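Local coordinates for aspartate aminotransferase (PDB 3MEB), which probably catalyses the reversible, pyridoxal-phosphate-dependent exchange of an amino group between L-aspartate and 2-oxoglutarate, giving oxaloacetate and L-glutamate, as a homodimer, at residues Y90-V93 with A94-L98. Residues are numbered along the deposited sequence; the frame is centred on the assembly and turned at random.
Sequences YPPV and AGFPL
Phe96 folds back onto Pro91 and Pro92 across a type I beta turn that runs from Pro92 to Gly95. The turn leads from the loop after helix 70-81 into helix 97-108, and Phe96 is the N-cap residue of that helix. Its CG lies anti to its own carbonyl carbon (chi1 -56°), which swings the ring back toward the two prolines. Pro92 and Phe96 cross at about a right angle, with Pro92 CD 3.7 Å from Phe96 CD1. Pro91 CB meets CE1 and CZ of the same ring, 3.7 Å from Phe96 CE1. The ring of Tyr331 meets that of Phe96, their planes nearly parallel, and Ile327 of the same helix touches both Pro91 and Phe96. Ala94 touches Val311 and Thr315 of helix 300-319. The loop also reaches the dimer interface: Tyr90, a pyridoxal-phosphate-binding residue whose OH here is hydrogen-bonded to a sulfate ion, probably from the crystallisation liquor, packs its ring edge-to-face with Tyr282 of the second subunit. Gly95 has a positive phi. Gly95 N closes the turn by donating to Pro92 O at 2.9 Å, in a bent bond (137°) that arrives from above the carbonyl plane.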
ATOM      1  N   TYR A  90      -7.454   6.164  10.782  1.00  2.00           N
ATOM      2  CA  TYR A  90      -7.435   4.919  10.044  1.00  2.00           C
ATOM      3  C   TYR A  90      -8.843   4.713   9.443  1.00  2.00           C
ATOM      4  O   TYR A  90      -9.825   4.811  10.168  1.00  2.00           O
ATOM      5  CB  TYR A  90      -7.121   3.744  10.938  1.00  2.12           C
ATOM      6  CG  TYR A  90      -5.714   3.653  11.485  1.00  3.03           C
ATOM      7  CD1 TYR A  90      -4.602   3.559  10.631  1.00  3.37           C
ATOM      8  CD2 TYR A  90      -5.493   3.605  12.862  1.00  5.71           C
ATOM      9  CE1 TYR A  90      -3.301   3.414  11.139  1.00  3.92           C
ATOM     10  CE2 TYR A  90      -4.201   3.458  13.383  1.00  5.22           C
ATOM     11  CZ  TYR A  90      -3.118   3.375  12.517  1.00  5.82           C
ATOM     12  OH  TYR A  90      -1.873   3.258  13.046  1.00  6.57           O
ATOM     13  N   PRO A  91      -8.925   4.424   8.130  1.00  2.00           N
ATOM     14  CA  PRO A  91     -10.232   4.081   7.581  1.00  2.19           C
ATOM     15  C   PRO A  91     -10.687   2.686   7.981  1.00  2.27           C
ATOM     16  O   PRO A  91      -9.921   1.907   8.596  1.00  3.27           O
ATOM     17  CB  PRO A  91      -9.985   4.120   6.066  1.00  2.00           C
ATOM     18  CG  PRO A  91      -8.565   3.621   5.940  1.00  2.46           C
ATOM     19  CD  PRO A  91      -7.849   4.220   7.138  1.00  2.00           C
ATOM     20  N   PRO A  92     -11.956   2.384   7.689  1.00  2.41           N
ATOM     21  CA  PRO A  92     -12.425   1.032   7.887  1.00  2.53           C
ATOM     22  C   PRO A  92     -11.562   0.103   7.062  1.00  2.79           C
ATOM     23  O   PRO A  92     -11.106   0.483   5.976  1.00  2.65           O
ATOM     24  CB  PRO A  92     -13.876   1.084   7.383  1.00  2.95           C
ATOM     25  CG  PRO A  92     -14.269   2.465   7.462  1.00  2.38           C
ATOM     26  CD  PRO A  92     -13.039   3.316   7.336  1.00  2.61           C
ATOM     27  N   VAL A  93     -11.314  -1.106   7.559  1.00  2.70           N
ATOM     28  CA  VAL A  93     -10.355  -1.989   6.901  1.00  2.15           C
ATOM     29  C   VAL A  93     -10.702  -2.281   5.389  1.00  2.58           C
ATOM     30  O   VAL A  93      -9.791  -2.418   4.571  1.00  2.57           O
ATOM     31  CB  VAL A  93     -10.130  -3.303   7.719  1.00  2.00           C
ATOM     32  CG1 VAL A  93      -9.323  -3.023   9.029  1.00  2.86           C
ATOM     33  CG2 VAL A  93     -11.453  -3.952   8.069  1.00  2.00           C
ATOM     34  N   ALA A  94     -11.984  -2.401   5.035  1.00  2.22           N
ATOM     35  CA  ALA A  94     -12.398  -2.663   3.645  1.00  2.01           C
ATOM     36  C   ALA A  94     -12.455  -1.375   2.833  1.00  2.05           C
ATOM     37  O   ALA A  94     -12.504  -1.408   1.626  1.00  2.50           O
ATOM     38  CB  ALA A  94     -13.763  -3.370   3.593  1.00  2.21           C
ATOM     39  N   GLY A  95     -12.425  -0.239   3.507  1.00  2.51           N
ATOM     40  CA  GLY A  95     -12.485   1.074   2.860  1.00  3.15           C
ATOM     41  C   GLY A  95     -13.753   1.786   3.241  1.00  2.00           C
ATOM     42  O   GLY A  95     -14.679   1.160   3.762  1.00  2.33           O
ATOM     43  N   PHE A  96     -13.827   3.088   2.991  1.00  2.00           N
ATOM     44  CA  PHE A  96     -15.076   3.817   3.279  1.00  2.00           C
ATOM     45  C   PHE A  96     -16.270   3.245   2.503  1.00  2.00           C
ATOM     46  O   PHE A  96     -16.187   3.098   1.291  1.00  2.00           O
ATOM     47  CB  PHE A  96     -14.969   5.307   2.921  1.00  2.00           C
ATOM     48  CG  PHE A  96     -13.826   6.016   3.585  1.00  2.00           C
ATOM     49  CD1 PHE A  96     -13.710   6.045   4.969  1.00  2.86           C
ATOM     50  CD2 PHE A  96     -12.857   6.666   2.817  1.00  5.16           C
ATOM     51  CE1 PHE A  96     -12.595   6.687   5.585  1.00  5.56           C
ATOM     52  CE2 PHE A  96     -11.766   7.305   3.407  1.00  4.91           C
ATOM     53  CZ  PHE A  96     -11.635   7.326   4.791  1.00  6.85           C
ATOM     54  N   PRO A  97     -17.409   3.035   3.173  1.00  2.00           N
ATOM     55  CA  PRO A  97     -18.585   2.533   2.431  1.00  2.00           C
ATOM     56  C   PRO A  97     -18.971   3.356   1.213  1.00  2.00           C
ATOM     57  O   PRO A  97     -19.266   2.775   0.190  1.00  2.00           O
ATOM     58  CB  PRO A  97     -19.681   2.563   3.477  1.00  2.57           C
ATOM     59  CG  PRO A  97     -18.929   2.273   4.769  1.00  2.25           C
ATOM     60  CD  PRO A  97     -17.659   3.078   4.619  1.00  2.00           C
ATOM     61  N   LEU A  98     -18.960   4.693   1.311  1.00  2.00           N
ATOM     62  CA  LEU A  98     -19.205   5.559   0.129  1.00  2.17           C
ATOM     63  C   LEU A  98     -18.249   5.302  -1.040  1.00  2.00           C
ATOM     64  O   LEU A  98     -18.672   5.312  -2.172  1.00  2.33           O
ATOM     65  CB  LEU A  98     -19.183   7.044   0.517  1.00  2.34           C
ATOM     66  CG  LEU A  98     -20.338   7.552   1.386  1.00  3.10           C
ATOM     67  CD1 LEU A  98     -20.114   9.037   1.865  1.00  3.66           C
ATOM     68  CD2 LEU A  98     -21.660   7.403   0.650  1.00  3.38           C
TER